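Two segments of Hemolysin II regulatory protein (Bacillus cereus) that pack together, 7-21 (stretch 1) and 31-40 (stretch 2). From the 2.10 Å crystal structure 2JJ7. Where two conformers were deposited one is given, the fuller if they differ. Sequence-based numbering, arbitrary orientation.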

# COMPACT_ATOMS: atom_id res chain seq x y z
N GLN B 7 -15.56 26.98 20.69
CA GLN B 7 -14.65 26.11 21.42
C GLN B 7 -15.20 24.69 21.67
O GLN B 7 -14.49 23.70 21.51
N THR B 8 -16.46 24.60 22.05
CA THR B 8 -17.05 23.30 22.35
C THR B 8 -17.12 22.44 21.09
O THR B 8 -16.78 21.24 21.13
N MET B 9 -17.54 23.05 19.98
CA MET B 9 -17.62 22.38 18.70
C MET B 9 -16.24 21.96 18.21
O MET B 9 -16.08 20.88 17.63
N GLU B 10 -15.24 22.81 18.46
CA GLU B 10 -13.86 22.47 18.16
C GLU B 10 -13.37 21.28 18.99
O GLU B 10 -12.79 20.34 18.45
N ASN B 11 -13.61 21.33 20.30
CA ASN B 11 -13.35 20.18 21.16
C ASN B 11 -13.99 18.89 20.64
O ASN B 11 -13.34 17.83 20.65
N ILE B 12 -15.24 18.97 20.18
CA ILE B 12 -15.95 17.80 19.66
C ILE B 12 -15.33 17.28 18.37
O ILE B 12 -15.26 16.07 18.15
N LEU B 13 -14.87 18.19 17.51
CA LEU B 13 -14.23 17.82 16.26
C LEU B 13 -12.85 17.20 16.47
O LEU B 13 -12.50 16.23 15.79
N LYS B 14 -12.06 17.77 17.38
CA LYS B 14 -10.78 17.17 17.80
C LYS B 14 -11.02 15.74 18.28
O LYS B 14 -10.29 14.82 17.89
N ALA B 15 -12.06 15.56 19.10
CA ALA B 15 -12.42 14.25 19.64
C ALA B 15 -12.81 13.26 18.55
O ALA B 15 -12.37 12.12 18.55
N ALA B 16 -13.64 13.73 17.62
CA ALA B 16 -14.16 12.91 16.55
C ALA B 16 -13.03 12.49 15.59
O ALA B 16 -12.94 11.33 15.22
N LYS B 17 -12.17 13.43 15.21
CA LYS B 17 -10.94 13.11 14.46
C LYS B 17 -10.17 11.98 15.14
O LYS B 17 -9.83 10.98 14.50
N LYS B 18 -9.91 12.14 16.44
CA LYS B 18 -9.17 11.15 17.21
C LYS B 18 -9.84 9.78 17.21
O LYS B 18 -9.20 8.77 16.92
N LYS B 19 -11.13 9.76 17.52
CA LYS B 19 -11.88 8.52 17.68
C LYS B 19 -12.17 7.80 16.36
O LYS B 19 -11.94 6.59 16.26
N PHE B 20 -12.65 8.53 15.36
CA PHE B 20 -12.74 8.02 13.99
C PHE B 20 -11.41 7.44 13.51
O PHE B 20 -11.39 6.39 12.88
N GLY B 21 -10.31 8.15 13.78
CA GLY B 21 -8.98 7.69 13.36
C GLY B 21 -8.55 6.39 14.02
O GLY B 21 -7.87 5.56 13.42
N GLN B 31 -21.49 8.62 21.14
CA GLN B 31 -21.31 8.48 22.59
C GLN B 31 -19.84 8.50 23.02
O GLN B 31 -19.47 9.20 23.97
N GLU B 32 -19.00 7.74 22.32
CA GLU B 32 -17.56 7.73 22.57
C GLU B 32 -16.88 9.07 22.23
O GLU B 32 -15.94 9.49 22.91
N ILE B 33 -17.34 9.70 21.15
CA ILE B 33 -16.86 11.02 20.75
C ILE B 33 -17.21 12.07 21.82
O ILE B 33 -16.35 12.86 22.23
N ALA B 34 -18.46 12.05 22.28
CA ALA B 34 -18.89 12.97 23.34
C ALA B 34 -18.04 12.77 24.58
O ALA B 34 -17.55 13.75 25.18
N LYS B 35 -17.87 11.51 24.96
CA LYS B 35 -17.08 11.13 26.13
C LYS B 35 -15.64 11.63 26.01
O LYS B 35 -15.09 12.18 26.97
N GLU B 36 -15.04 11.45 24.84
CA GLU B 36 -13.67 11.91 24.58
C GLU B 36 -13.57 13.45 24.65
O GLU B 36 -12.61 13.98 25.21
N ALA B 37 -14.58 14.13 24.10
CA ALA B 37 -14.65 15.61 24.07
C ALA B 37 -14.99 16.22 25.44
O ALA B 37 -14.96 17.45 25.60
N LYS B 38 -15.34 15.36 26.39
CA LYS B 38 -15.78 15.76 27.72
C LYS B 38 -17.01 16.67 27.65
O LYS B 38 -17.10 17.67 28.35
N VAL B 39 -17.94 16.31 26.76
CA VAL B 39 -19.21 17.01 26.64
C VAL B 39 -20.37 16.04 26.72
O VAL B 39 -20.23 14.85 26.43
N ASN B 40 -21.50 16.58 27.15
CA ASN B 40 -22.72 15.80 27.23
C ASN B 40 -23.13 15.35 25.83
O ASN B 40 -23.08 16.11 24.88

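The helices 7-21 and 31-37 cross at 122°, with axes 8.2 Å apart at closest approach, and bury 560 Å² between the stretches. No hydrogen bond crosses the contact; the listed backbone bonds stay within each helix and the turn after the second, while polar side-chain atoms find partners in a salt bridge across it or outside the two stretches. In the first helix, for example, I12 N donates to T8 O at 2.9 Å and A16 N to I12 O at 2.9 Å. In the second, A37 N to I33 O measures 2.9 Å. The turn beyond is a Schellman motif: K38, with positive phi, bonds from its N to K35 O (3.2 Å), and V39 N reaches A34 O (3.0 Å).

What crosses is mostly apolar. I33 (m, t) is the knob, set among A15, A16, K19 and F20; its CB points sideways, but its end comes nearer. I33 CD1 lies 3.8 Å from A16 CB and 4.2 Å from the F20 ring centroid, 25° off the normal, a CH-pi contact over the face. Small side chains permit the close approach where A15 CB meets A37 CB at 3.6 Å; both point toward the opposing stretch. I12 (m, t) lies beside A37, its CG1 4.0 Å from A37 CB and 3.9 Å from V39 CG2, and V39 CG1 (chi1 m) touches T8 CG2 at 3.8 Å. T8 OG1 is satisfied elsewhere in the structure.

Charge gathers around E36 (t, p), which points toward the first helix. K18, t throughout, forms a salt bridge from NZ to E36 OE2 at 3.6 Å. K19 NZ, 4.6 Å from E36 OE1, is too distant for one and is instead hydrogen-bonded to a residue flanking the stretches, as are both carboxylate oxygens of E32. The 3.0 Å between Q7 NE2 and N11 OD1 is no hydrogen bond either, because the angle is poor.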

# COMPACT_ATOMS: atom_id res chain seq x y z
CB GLN B 7 -14.22 26.76 22.75
CG GLN B 7 -13.27 25.93 23.63
CD GLN B 7 -11.93 25.62 22.95
OE1 GLN B 7 -10.91 26.19 23.31
NE2 GLN B 7 -11.93 24.72 21.97
CB THR B 8 -18.44 23.45 23.00
OG1 THR B 8 -18.32 24.24 24.19
CG2 THR B 8 -19.03 22.09 23.37
CB MET B 9 -18.30 23.28 17.66
CG MET B 9 -19.81 23.32 17.83
SD MET B 9 -20.58 24.45 16.67
CE MET B 9 -20.71 23.39 15.22
CB GLU B 10 -12.95 23.67 18.38
CG GLU B 10 -11.48 23.28 18.31
CD GLU B 10 -10.64 24.34 17.66
OE1 GLU B 10 -10.55 25.45 18.23
OE2 GLU B 10 -10.09 24.06 16.58
CB ASN B 11 -13.79 20.47 22.61
CG ASN B 11 -12.86 21.44 23.31
OD1 ASN B 11 -11.80 21.79 22.79
ND2 ASN B 11 -13.26 21.89 24.49
CB ILE B 12 -17.46 18.06 19.46
CG1 ILE B 12 -18.16 18.36 20.80
CG2 ILE B 12 -18.14 16.86 18.75
CD1 ILE B 12 -19.52 19.07 20.65
CB LEU B 13 -14.17 19.01 15.30
CG LEU B 13 -15.53 19.37 14.67
CD1 LEU B 13 -15.43 20.63 13.82
CD2 LEU B 13 -16.10 18.21 13.87
CB LYS B 14 -10.12 17.99 18.92
CG LYS B 14 -9.39 19.23 18.46
CD LYS B 14 -8.83 20.05 19.61
CE LYS B 14 -8.31 21.40 19.10
NZ LYS B 14 -7.33 22.06 20.01
CB ALA B 15 -13.56 14.37 20.65
CB ALA B 16 -15.24 13.65 15.82
CB LYS B 17 -10.04 14.35 14.35
CG LYS B 17 -8.75 14.15 13.56
CD LYS B 17 -7.77 15.30 13.76
CE LYS B 17 -6.81 15.39 12.60
NZ LYS B 17 -5.72 16.42 12.79
CB LYS B 18 -8.98 11.63 18.66
CG LYS B 18 -8.09 10.68 19.48
CD LYS B 18 -8.04 11.04 20.95
CE LYS B 18 -7.19 10.04 21.72
NZ LYS B 18 -6.75 10.57 23.04
CB LYS B 19 -13.16 8.77 18.48
CG LYS B 19 -12.91 8.96 19.98
CD LYS B 19 -12.62 7.60 20.62
CE LYS B 19 -11.93 7.74 21.96
NZ LYS B 19 -11.42 6.42 22.42
CB PHE B 20 -13.18 9.10 13.02
CG PHE B 20 -14.66 9.37 13.01
CD1 PHE B 20 -15.58 8.32 12.88
CD2 PHE B 20 -15.14 10.67 13.09
CE1 PHE B 20 -16.96 8.57 12.86
CE2 PHE B 20 -16.53 10.93 13.07
CZ PHE B 20 -17.43 9.89 12.96
CB GLN B 31 -22.00 7.20 23.11
CG GLN B 31 -23.54 7.26 23.09
CD GLN B 31 -24.14 7.20 21.68
OE1 GLN B 31 -23.47 6.84 20.71
NE2 GLN B 31 -25.42 7.56 21.57
CB GLU B 32 -16.89 6.61 21.76
CG GLU B 32 -17.46 5.25 22.01
CD GLU B 32 -17.12 4.26 20.90
OE1 GLU B 32 -16.00 4.35 20.34
OE2 GLU B 32 -17.97 3.40 20.59
CB ILE B 33 -17.38 11.42 19.35
CG1 ILE B 33 -16.76 10.49 18.29
CG2 ILE B 33 -17.06 12.88 19.04
CD1 ILE B 33 -17.31 10.69 16.87
CB ALA B 34 -20.34 12.77 23.66
CB LYS B 35 -17.12 9.61 26.34
CG LYS B 35 -16.40 9.13 27.58
CD LYS B 35 -16.58 7.64 27.79
CE LYS B 35 -16.36 7.27 29.25
NZ LYS B 35 -16.76 5.87 29.55
CB GLU B 36 -13.16 11.36 23.25
CG GLU B 36 -11.81 11.95 22.77
CD GLU B 36 -10.62 11.61 23.67
OE1 GLU B 36 -10.60 10.52 24.29
OE2 GLU B 36 -9.69 12.44 23.73
CB ALA B 37 -15.68 16.07 23.02
CB LYS B 38 -14.63 16.40 28.53
CG LYS B 38 -13.48 15.43 28.82
CD LYS B 38 -12.74 15.79 30.12
CE LYS B 38 -11.44 16.55 29.86
NZ LYS B 38 -10.39 15.70 29.23
CB VAL B 39 -19.38 17.84 25.33
CG1 VAL B 39 -18.19 18.76 25.09
CG2 VAL B 39 -19.62 16.91 24.14
CB ASN B 40 -23.81 16.61 27.93
CG ASN B 40 -23.53 16.78 29.41
OD1 ASN B 40 -23.53 17.89 29.95
ND2 ASN B 40 -23.27 15.66 30.09